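PDB 4QDJ: magnesium-protoporphyrin O-methyltransferase from Synechocystis sp., which transfers a methyl group from S-adenosylmethionine to magnesium-protoporphyrin IX, giving its 13-monomethyl ester on the pathway to chlorophyll. Local coordinates for residues L162-K167 and Y221-E226; A53-D58 and D157-L162; N205-A210 and L225-S230. One frame throughout, in Å; residues are numbered along the deposited sequence.

Contact 1. Residues L162-K167 and Y221-E226; sequences LSFAPK and YSRILE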
loop_
_atom_site.group_PDB
_atom_site.type_symbol
_atom_site.label_atom_id
_atom_site.label_comp_id
_atom_site.label_asym_id
_atom_site.label_seq_id
_atom_site.Cartn_x
_atom_site.Cartn_y
_atom_site.Cartn_z
ATOM N N LEU A 162 2.587 5.970 -4.576
ATOM C CA LEU A 162 3.077 5.807 -3.211
ATOM C C LEU A 162 2.367 6.759 -2.265
ATOM O O LEU A 162 1.949 7.844 -2.664
ATOM C CB LEU A 162 4.575 6.114 -3.134
ATOM C CG LEU A 162 5.560 5.397 -4.052
ATOM C CD1 LEU A 162 6.948 5.994 -3.876
ATOM C CD2 LEU A 162 5.571 3.905 -3.767
ATOM N N SER A 163 2.246 6.362 -1.003
ATOM C CA SER A 163 1.859 7.307 0.036
ATOM C C SER A 163 2.815 7.205 1.219
ATOM O O SER A 163 3.376 6.143 1.491
ATOM C CB SER A 163 0.403 7.115 0.473
ATOM O OG SER A 163 0.234 5.921 1.211
ATOM N N PHE A 164 3.009 8.324 1.906
ATOM C CA PHE A 164 3.937 8.386 3.023
ATOM C C PHE A 164 3.550 9.534 3.941
ATOM O O PHE A 164 2.813 10.434 3.540
ATOM C CB PHE A 164 5.375 8.566 2.520
ATOM C CG PHE A 164 5.594 9.833 1.734
ATOM C CD1 PHE A 164 5.276 9.895 0.386
ATOM C CD2 PHE A 164 6.127 10.960 2.342
ATOM C CE1 PHE A 164 5.474 11.058 -0.339
ATOM C CE2 PHE A 164 6.330 12.126 1.623
ATOM C CZ PHE A 164 6.003 12.173 0.280
ATOM N N ALA A 165 4.039 9.492 5.174
ATOM C CA ALA A 165 3.856 10.600 6.099
ATOM C C ALA A 165 4.966 11.608 5.852
ATOM O O ALA A 165 6.141 11.292 6.027
ATOM C CB ALA A 165 3.897 10.106 7.531
ATOM N N PRO A 166 4.601 12.827 5.433
ATOM C CA PRO A 166 5.615 13.832 5.100
ATOM C C PRO A 166 6.346 14.360 6.332
ATOM O O PRO A 166 5.749 14.503 7.400
ATOM C CB PRO A 166 4.798 14.945 4.435
ATOM C CG PRO A 166 3.434 14.799 5.001
ATOM C CD PRO A 166 3.230 13.326 5.220
ATOM N N LYS A 167 7.636 14.637 6.174
ATOM C CA LYS A 167 8.456 15.129 7.273
ATOM C C LYS A 167 8.301 16.634 7.442
ATOM O O LYS A 167 9.288 17.366 7.487
ATOM C CB LYS A 167 9.926 14.774 7.044
ATOM N N TYR A 221 -1.917 11.440 8.537
ATOM C CA TYR A 221 -1.373 12.307 7.501
ATOM C C TYR A 221 -0.722 11.459 6.425
ATOM O O TYR A 221 0.225 10.719 6.693
ATOM C CB TYR A 221 -0.355 13.278 8.098
ATOM C CG TYR A 221 -0.900 14.092 9.250
ATOM C CD1 TYR A 221 -1.519 15.316 9.030
ATOM C CD2 TYR A 221 -0.800 13.635 10.558
ATOM C CE1 TYR A 221 -2.022 16.063 10.079
ATOM C CE2 TYR A 221 -1.301 14.372 11.613
ATOM C CZ TYR A 221 -1.909 15.586 11.369
ATOM O OH TYR A 221 -2.408 16.325 12.417
ATOM N N SER A 222 -1.237 11.560 5.207
ATOM C CA SER A 222 -0.741 10.734 4.117
ATOM C C SER A 222 -0.634 11.538 2.833
ATOM O O SER A 222 -1.640 11.965 2.265
ATOM C CB SER A 222 -1.648 9.520 3.913
ATOM O OG SER A 222 -1.038 8.566 3.063
ATOM N N ARG A 223 0.601 11.744 2.391
ATOM C CA ARG A 223 0.885 12.414 1.131
ATOM C C ARG A 223 0.921 11.364 0.028
ATOM O O ARG A 223 1.624 10.365 0.146
ATOM C CB ARG A 223 2.234 13.130 1.224
ATOM C CG ARG A 223 2.698 13.791 -0.058
ATOM C CD ARG A 223 1.809 14.960 -0.452
ATOM N NE ARG A 223 2.469 15.807 -1.440
ATOM C CZ ARG A 223 1.847 16.428 -2.437
ATOM N NH1 ARG A 223 0.536 16.298 -2.592
ATOM N NH2 ARG A 223 2.540 17.179 -3.285
ATOM N N ILE A 224 0.160 11.587 -1.039
ATOM C CA ILE A 224 0.053 10.609 -2.118
ATOM C C ILE A 224 0.693 11.143 -3.394
ATOM O O ILE A 224 0.383 12.248 -3.830
ATOM C CB ILE A 224 -1.422 10.263 -2.408
ATOM C CG1 ILE A 224 -2.197 10.076 -1.101
ATOM C CG2 ILE A 224 -1.522 9.020 -3.284
ATOM C CD1 ILE A 224 -3.698 10.004 -1.286
ATOM N N LEU A 225 1.589 10.359 -3.986
ATOM C CA LEU A 225 2.226 10.738 -5.244
ATOM C C LEU A 225 1.959 9.703 -6.325
ATOM O O LEU A 225 2.156 8.507 -6.110
ATOM C CB LEU A 225 3.739 10.886 -5.065
ATOM C CG LEU A 225 4.240 11.899 -4.037
ATOM C CD1 LEU A 225 5.761 11.892 -3.989
ATOM C CD2 LEU A 225 3.717 13.291 -4.352
ATOM N N GLU A 226 1.508 10.170 -7.484
ATOM C CA GLU A 226 1.428 9.329 -8.668
ATOM C C GLU A 226 2.648 9.616 -9.524
ATOM O O GLU A 226 2.864 10.753 -9.945
ATOM C CB GLU A 226 0.156 9.622 -9.467
ATOM C CG GLU A 226 0.045 8.818 -10.755
ATOM C CD GLU A 226 -1.125 9.252 -11.618
ATOM O OE1 GLU A 226 -1.355 10.472 -11.743
ATOM O OE2 GLU A 226 -1.818 8.373 -12.170
#
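L162 and L225 face each other as an antiparallel hydrogen-bonded pair, and F164 and R223 form the next such pair, so that strand 159-164 is joined to strand 221-229 by four backbone bonds. L225 N donates to L162 O at 2.9 Å, and L162 N answers to L225 O. R223 N reaches F164 O at 2.8 Å, while the return bond from F164 N to R223 O is more bent, 150° at the hydrogen. Between the two pairs S163 lies opposite I224, where S163 CA comes within 3.1 Å of R223 O in a CA-H...O contact.

Apolar contacts gather on the face that bears L162, F164, R223 and L225. F164 has CG wedged between its backbone N and carbonyl carbon (chi1 61°), and its ring lies alongside the R223 chain. R223 CB sits over one ring face, 4.2 Å from the centroid, as a CH-pi contact, and CG touches the rim at CZ. L225 CD1 meets CE1 at the ring edge, 3.8 Å away. I198 packs on both F164 and L225. The R223 guanidinium, one face over L225 CD2, reaches through NE to a salt bridge with E195.

The other face carries S163 and S222 together with I224, which packs on T47 and W54. S222 OG packs 3.3 Å from S163 CB, and both serine hydroxyls are hydrogen-bonded to OD1 of D135.

The chemistry thus sets F164 and the aliphatic part of R223 with L162 and L225 under helix 195-204, and two serines with an isoleucine opposite; the S163 side chain is about 6 Å from the bound S-adenosylmethionine.

Contact 2. Residues A53-D58 and D157-L162; sequences AWLVAD and DRRLIL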
loop_
_atom_site.group_PDB
_atom_site.type_symbol
_atom_site.label_atom_id
_atom_site.label_comp_id
_atom_site.label_asym_id
_atom_site.label_seq_id
_atom_site.Cartn_x
_atom_site.Cartn_y
_atom_site.Cartn_z
ATOM N N ALA A 53 -10.297 6.531 -7.104
ATOM C CA ALA A 53 -10.871 7.572 -7.952
ATOM C C ALA A 53 -9.937 7.970 -9.097
ATOM O O ALA A 53 -10.390 8.184 -10.223
ATOM C CB ALA A 53 -11.249 8.792 -7.120
ATOM N N TRP A 54 -8.641 8.072 -8.807
ATOM C CA TRP A 54 -7.650 8.375 -9.839
ATOM C C TRP A 54 -7.702 7.328 -10.940
ATOM O O TRP A 54 -7.748 7.655 -12.128
ATOM C CB TRP A 54 -6.236 8.369 -9.257
ATOM C CG TRP A 54 -5.809 9.621 -8.566
ATOM C CD1 TRP A 54 -6.472 10.814 -8.524
ATOM C CD2 TRP A 54 -4.606 9.801 -7.812
ATOM N NE1 TRP A 54 -5.753 11.726 -7.785
ATOM C CE2 TRP A 54 -4.606 11.128 -7.336
ATOM C CE3 TRP A 54 -3.531 8.966 -7.489
ATOM C CZ2 TRP A 54 -3.568 11.639 -6.557
ATOM C CZ3 TRP A 54 -2.504 9.475 -6.716
ATOM C CH2 TRP A 54 -2.530 10.800 -6.260
ATOM N N LEU A 55 -7.686 6.063 -10.530
ATOM C CA LEU A 55 -7.591 4.952 -11.470
ATOM C C LEU A 55 -8.871 4.783 -12.281
ATOM O O LEU A 55 -8.825 4.467 -13.470
ATOM C CB LEU A 55 -7.220 3.654 -10.741
ATOM C CG LEU A 55 -5.719 3.339 -10.646
ATOM C CD1 LEU A 55 -4.934 4.495 -10.047
ATOM C CD2 LEU A 55 -5.475 2.061 -9.852
ATOM N N VAL A 56 -10.011 5.008 -11.637
ATOM C CA VAL A 56 -11.298 4.971 -12.318
ATOM C C VAL A 56 -11.394 6.096 -13.350
ATOM O O VAL A 56 -11.900 5.896 -14.459
ATOM C CB VAL A 56 -12.461 5.075 -11.304
ATOM C CG1 VAL A 56 -13.757 5.443 -12.000
ATOM C CG2 VAL A 56 -12.605 3.768 -10.533
ATOM N N ALA A 57 -10.886 7.269 -12.987
ATOM C CA ALA A 57 -10.963 8.442 -13.858
ATOM C C ALA A 57 -10.206 8.261 -15.174
ATOM O O ALA A 57 -10.559 8.864 -16.186
ATOM C CB ALA A 57 -10.467 9.684 -13.123
ATOM N N ASP A 58 -9.169 7.428 -15.158
ATOM C CA ASP A 58 -8.355 7.204 -16.351
ATOM C C ASP A 58 -9.105 6.437 -17.440
ATOM O O ASP A 58 -8.778 6.546 -18.621
ATOM C CB ASP A 58 -7.053 6.480 -15.997
ATOM C CG ASP A 58 -6.143 7.312 -15.115
ATOM O OD1 ASP A 58 -6.310 8.551 -15.078
ATOM O OD2 ASP A 58 -5.254 6.726 -14.464
ATOM N N ASP A 157 5.894 -0.989 -15.290
ATOM C CA ASP A 157 6.066 -0.635 -16.694
ATOM C C ASP A 157 5.741 0.833 -16.942
ATOM O O ASP A 157 6.376 1.484 -17.773
ATOM C CB ASP A 157 5.182 -1.507 -17.588
ATOM C CG ASP A 157 5.692 -2.928 -17.713
ATOM O OD1 ASP A 157 6.896 -3.156 -17.471
ATOM O OD2 ASP A 157 4.887 -3.817 -18.063
ATOM N N ARG A 158 4.751 1.355 -16.224
ATOM C CA ARG A 158 4.267 2.703 -16.504
ATOM C C ARG A 158 4.099 3.598 -15.277
ATOM O O ARG A 158 4.465 4.773 -15.309
ATOM C CB ARG A 158 2.946 2.643 -17.277
ATOM C CG ARG A 158 2.500 3.986 -17.829
ATOM C CD ARG A 158 1.204 3.858 -18.611
ATOM N NE ARG A 158 0.112 3.390 -17.764
ATOM C CZ ARG A 158 -0.694 4.191 -17.074
ATOM N NH1 ARG A 158 -0.534 5.507 -17.133
ATOM N NH2 ARG A 158 -1.660 3.678 -16.327
ATOM N N ARG A 159 3.549 3.054 -14.198
ATOM C CA ARG A 159 3.114 3.902 -13.095
ATOM C C ARG A 159 3.392 3.328 -11.708
ATOM O O ARG A 159 3.193 2.139 -11.460
ATOM C CB ARG A 159 1.624 4.228 -13.250
ATOM C CG ARG A 159 1.027 5.000 -12.088
ATOM C CD ARG A 159 -0.374 5.487 -12.406
ATOM N NE ARG A 159 -1.258 4.400 -12.815
ATOM C CZ ARG A 159 -2.537 4.560 -13.140
ATOM N NH1 ARG A 159 -3.086 5.768 -13.103
ATOM N NH2 ARG A 159 -3.267 3.515 -13.507
ATOM N N LEU A 160 3.856 4.196 -10.812
ATOM C CA LEU A 160 4.067 3.848 -9.415
ATOM C C LEU A 160 3.342 4.863 -8.537
ATOM O O LEU A 160 3.559 6.066 -8.661
ATOM C CB LEU A 160 5.564 3.839 -9.092
ATOM C CG LEU A 160 5.991 3.545 -7.651
ATOM C CD1 LEU A 160 5.425 2.214 -7.170
ATOM C CD2 LEU A 160 7.510 3.557 -7.541
ATOM N N ILE A 161 2.464 4.378 -7.664
ATOM C CA ILE A 161 1.752 5.250 -6.739
ATOM C C ILE A 161 2.188 4.937 -5.313
ATOM O O ILE A 161 2.176 3.780 -4.901
ATOM C CB ILE A 161 0.227 5.082 -6.872
ATOM C CG1 ILE A 161 -0.234 5.565 -8.249
ATOM C CG2 ILE A 161 -0.500 5.843 -5.771
ATOM C CD1 ILE A 161 -1.656 5.175 -8.587
ATOM N N LEU A 162 2.587 5.970 -4.576
ATOM C CA LEU A 162 3.077 5.807 -3.211
ATOM C C LEU A 162 2.367 6.759 -2.265
ATOM O O LEU A 162 1.949 7.844 -2.664
ATOM C CB LEU A 162 4.575 6.114 -3.134
ATOM C CG LEU A 162 5.560 5.397 -4.052
ATOM C CD1 LEU A 162 6.948 5.994 -3.876
ATOM C CD2 LEU A 162 5.571 3.905 -3.767
HETATM O O HOH W 1 -6.093 3.527 -14.290
HETATM O O HOH W 2 -3.845 5.148 -16.584
#
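R159 starts out extended, CG anti to the backbone N (chi1 175°), and then bends at chi3 (55°); its guanidinium meets the carboxylate of D58 tip to tip. D58, on the helix 35-58 segment, has CG anti to its own carbonyl carbon (chi1 -65°). The two planar groups are only 24° apart. R159 NH1 donates to D58 OD2 at 2.7 Å in a salt bridge, arriving nearly in line with the C-O bond, although the oxygen lies somewhat out of the guanidinium plane.

L55 packs against the arginine. Its CD1 lies over one guanidinium face, and its CG is 3.8 Å from R159 NH2; NH2 itself donates to a water at 2.9 Å that also lies 3.0 Å from L55 O. Across the opposite face comes R158 NH2. A second water donates to D58 OD2 and is held weakly by R158. R159 NH1 is also salt-bridged to E226. D58 and E226 each also bridge R211, so two carboxylates are shared by neighbouring arginines, which probably eases the repulsion between R159 and R211. An alanine at R159 would probably leave D58 and E226 with R211 but without their shared bond to NH1, and open a gap beside L55 CD1.

Deeper along the strand the contact turns apolar. I161 CD1 meets L55 CD1 at 3.7 Å, the two side chains passing with opposed directions, and I161 CG2 approaches the edge of the W54 ring at CZ3, 4.3 Å away.

Helix 35-58 packing on strand 159-164 in this way is a helix-on-sheet layer of the Rossmann-like class I methyltransferase fold.

Contact 3. Residues N205-A210 and L225-S230; sequences NGFSIA and LEAVRS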
loop_
_atom_site.group_PDB
_atom_site.type_symbol
_atom_site.label_atom_id
_atom_site.label_comp_id
_atom_site.label_asym_id
_atom_site.label_seq_id
_atom_site.Cartn_x
_atom_site.Cartn_y
_atom_site.Cartn_z
ATOM N N ASN A 205 14.893 6.846 -10.569
ATOM C CA ASN A 205 14.410 5.611 -11.175
ATOM C C ASN A 205 13.657 5.828 -12.486
ATOM O O ASN A 205 13.079 4.893 -13.040
ATOM C CB ASN A 205 13.548 4.824 -10.186
ATOM C CG ASN A 205 14.376 4.128 -9.125
ATOM O OD1 ASN A 205 14.921 3.047 -9.357
ATOM N ND2 ASN A 205 14.479 4.745 -7.954
ATOM N N GLY A 206 13.664 7.065 -12.972
ATOM C CA GLY A 206 13.107 7.377 -14.276
ATOM C C GLY A 206 11.634 7.733 -14.266
ATOM O O GLY A 206 10.952 7.600 -15.282
ATOM N N PHE A 207 11.142 8.193 -13.121
ATOM C CA PHE A 207 9.736 8.557 -12.987
ATOM C C PHE A 207 9.545 10.049 -12.737
ATOM O O PHE A 207 10.317 10.672 -12.007
ATOM C CB PHE A 207 9.083 7.771 -11.846
ATOM C CG PHE A 207 8.814 6.331 -12.171
ATOM C CD1 PHE A 207 9.849 5.411 -12.213
ATOM C CD2 PHE A 207 7.522 5.894 -12.418
ATOM C CE1 PHE A 207 9.602 4.082 -12.506
ATOM C CE2 PHE A 207 7.268 4.565 -12.710
ATOM C CZ PHE A 207 8.310 3.659 -12.754
ATOM N N SER A 208 8.512 10.612 -13.353
ATOM C CA SER A 208 8.128 11.993 -13.093
ATOM C C SER A 208 6.800 12.012 -12.345
ATOM O O SER A 208 6.013 11.073 -12.442
ATOM C CB SER A 208 8.011 12.784 -14.396
ATOM O OG SER A 208 6.945 12.301 -15.193
ATOM N N ILE A 209 6.557 13.078 -11.594
ATOM C CA ILE A 209 5.335 13.173 -10.808
ATOM C C ILE A 209 4.164 13.657 -11.660
ATOM O O ILE A 209 4.284 14.637 -12.399
ATOM C CB ILE A 209 5.522 14.106 -9.598
ATOM C CG1 ILE A 209 6.711 13.644 -8.750
ATOM C CG2 ILE A 209 4.256 14.162 -8.766
ATOM C CD1 ILE A 209 6.593 12.217 -8.260
ATOM N N ALA A 210 3.042 12.949 -11.567
ATOM C CA ALA A 210 1.809 13.360 -12.226
ATOM C C ALA A 210 0.849 13.919 -11.181
ATOM O O ALA A 210 1.101 14.979 -10.611
ATOM C CB ALA A 210 1.185 12.190 -12.967
ATOM N N LEU A 225 1.589 10.359 -3.986
ATOM C CA LEU A 225 2.226 10.738 -5.244
ATOM C C LEU A 225 1.959 9.703 -6.325
ATOM O O LEU A 225 2.156 8.507 -6.110
ATOM C CB LEU A 225 3.739 10.886 -5.065
ATOM C CG LEU A 225 4.240 11.899 -4.037
ATOM C CD1 LEU A 225 5.761 11.892 -3.989
ATOM C CD2 LEU A 225 3.717 13.291 -4.352
ATOM N N GLU A 226 1.508 10.170 -7.484
ATOM C CA GLU A 226 1.428 9.329 -8.668
ATOM C C GLU A 226 2.648 9.616 -9.524
ATOM O O GLU A 226 2.864 10.753 -9.945
ATOM C CB GLU A 226 0.156 9.622 -9.467
ATOM C CG GLU A 226 0.045 8.818 -10.755
ATOM C CD GLU A 226 -1.125 9.252 -11.618
ATOM O OE1 GLU A 226 -1.355 10.472 -11.743
ATOM O OE2 GLU A 226 -1.818 8.373 -12.170
ATOM N N ALA A 227 3.455 8.589 -9.762
ATOM C CA ALA A 227 4.653 8.730 -10.575
ATOM C C ALA A 227 4.490 7.949 -11.871
ATOM O O ALA A 227 4.013 6.814 -11.870
ATOM C CB ALA A 227 5.876 8.252 -9.810
ATOM N N VAL A 228 4.878 8.566 -12.979
ATOM C CA VAL A 228 4.756 7.936 -14.288
ATOM C C VAL A 228 6.112 7.872 -14.986
ATOM O O VAL A 228 6.879 8.838 -14.962
ATOM C CB VAL A 228 3.725 8.677 -15.171
ATOM C CG1 VAL A 228 3.747 8.146 -16.596
ATOM C CG2 VAL A 228 2.330 8.550 -14.571
ATOM N N ARG A 229 6.409 6.725 -15.587
ATOM C CA ARG A 229 7.669 6.517 -16.281
ATOM C C ARG A 229 7.765 7.450 -17.483
ATOM O O ARG A 229 6.902 7.440 -18.359
ATOM C CB ARG A 229 7.789 5.053 -16.713
ATOM C CG ARG A 229 9.187 4.631 -17.116
ATOM C CD ARG A 229 9.254 3.141 -17.418
ATOM N NE ARG A 229 9.270 2.314 -16.212
ATOM C CZ ARG A 229 10.361 2.070 -15.491
ATOM N NH1 ARG A 229 11.523 2.604 -15.845
ATOM N NH2 ARG A 229 10.291 1.298 -14.415
ATOM N N SER A 230 8.813 8.267 -17.511
ATOM C CA SER A 230 8.988 9.250 -18.574
ATOM C C SER A 230 9.901 8.729 -19.678
ATOM O O SER A 230 10.233 7.545 -19.713
ATOM C CB SER A 230 9.542 10.558 -18.006
ATOM O OG SER A 230 10.761 10.340 -17.319
HETATM O O HOH W 3 12.839 1.663 -12.974
HETATM O O HOH W 4 11.865 6.427 -17.758
#
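The beta hairpin of strands 207-216 and 221-229 ends here, F207 lying opposite R229 and I209 opposite A227 as non-hydrogen-bonded pairs, with S208 and V228 as the hydrogen-bonded pair between them. S208 N donates to V228 O at 2.9 Å and V228 N to S208 O at 2.8 Å. One step further in, A210 N reaches E226 O at 2.7 Å. At the last modelled residue, S230 N donates to G206 O, which also accepts from a water shared with S230 O.

The F207 ring lies against the facing strand, with A153 and L160 also touching it. R229 CA lies over one face, toward the rim, and the peptide carbonyl of A227 meets the edge. R229 has CG anti to its backbone N (chi1 -165°), and the chain bends at chi3, with the guanidinium beside the far end of the ring. F207 CE1 stands 3.4 Å from R229 NH2, over one guanidinium face, with the planes 65° apart. NH2 is itself hydrogen-bonded to A156 O and to a water that donates to N205 O.

Smaller contacts continue along the pair: F207 CB meets A227 CB at 3.8 Å, and I209 CD1 reaches A227 CB at 4.3 Å. On the other face A210 CB touches E226 OE1 at 3.3 Å, while E226 OE2 is salt-bridged to R211.

G206, at positive phi, is the C' residue of the Schellman motif that closes helix 195-204. Helix, glycine turn and hairpin complete the class I methyltransferase sheet, order 3-2-1-4-5-7-6, its last strand, 221-229, inserted antiparallel between 159-164 and 207-216.

How the contacts relate
Contacts 1 and 3 lie on the two sides of strand 221-229, sharing L225 and E226, and tie it to strand 159-164 and strand 207-216 in turn; contact 2 instead sets a helix against strand 159-164. Contact 1 is buried and closer to the cofactor than contact 2. Contact 2 is also buried, yet its main bond is between charges and is flanked by waters. Contact 3, partly buried at the sheet's outer strand, relies on backbone bonding, an arginine beside a ring, and bound water. E226 OE2 and R159 NH1, 3.0 Å apart in a salt bridge, connect contacts 1 and 2, while A227 N and L160 O, 2.8 Å apart, probably hydrogen-bond between contacts 2 and 3.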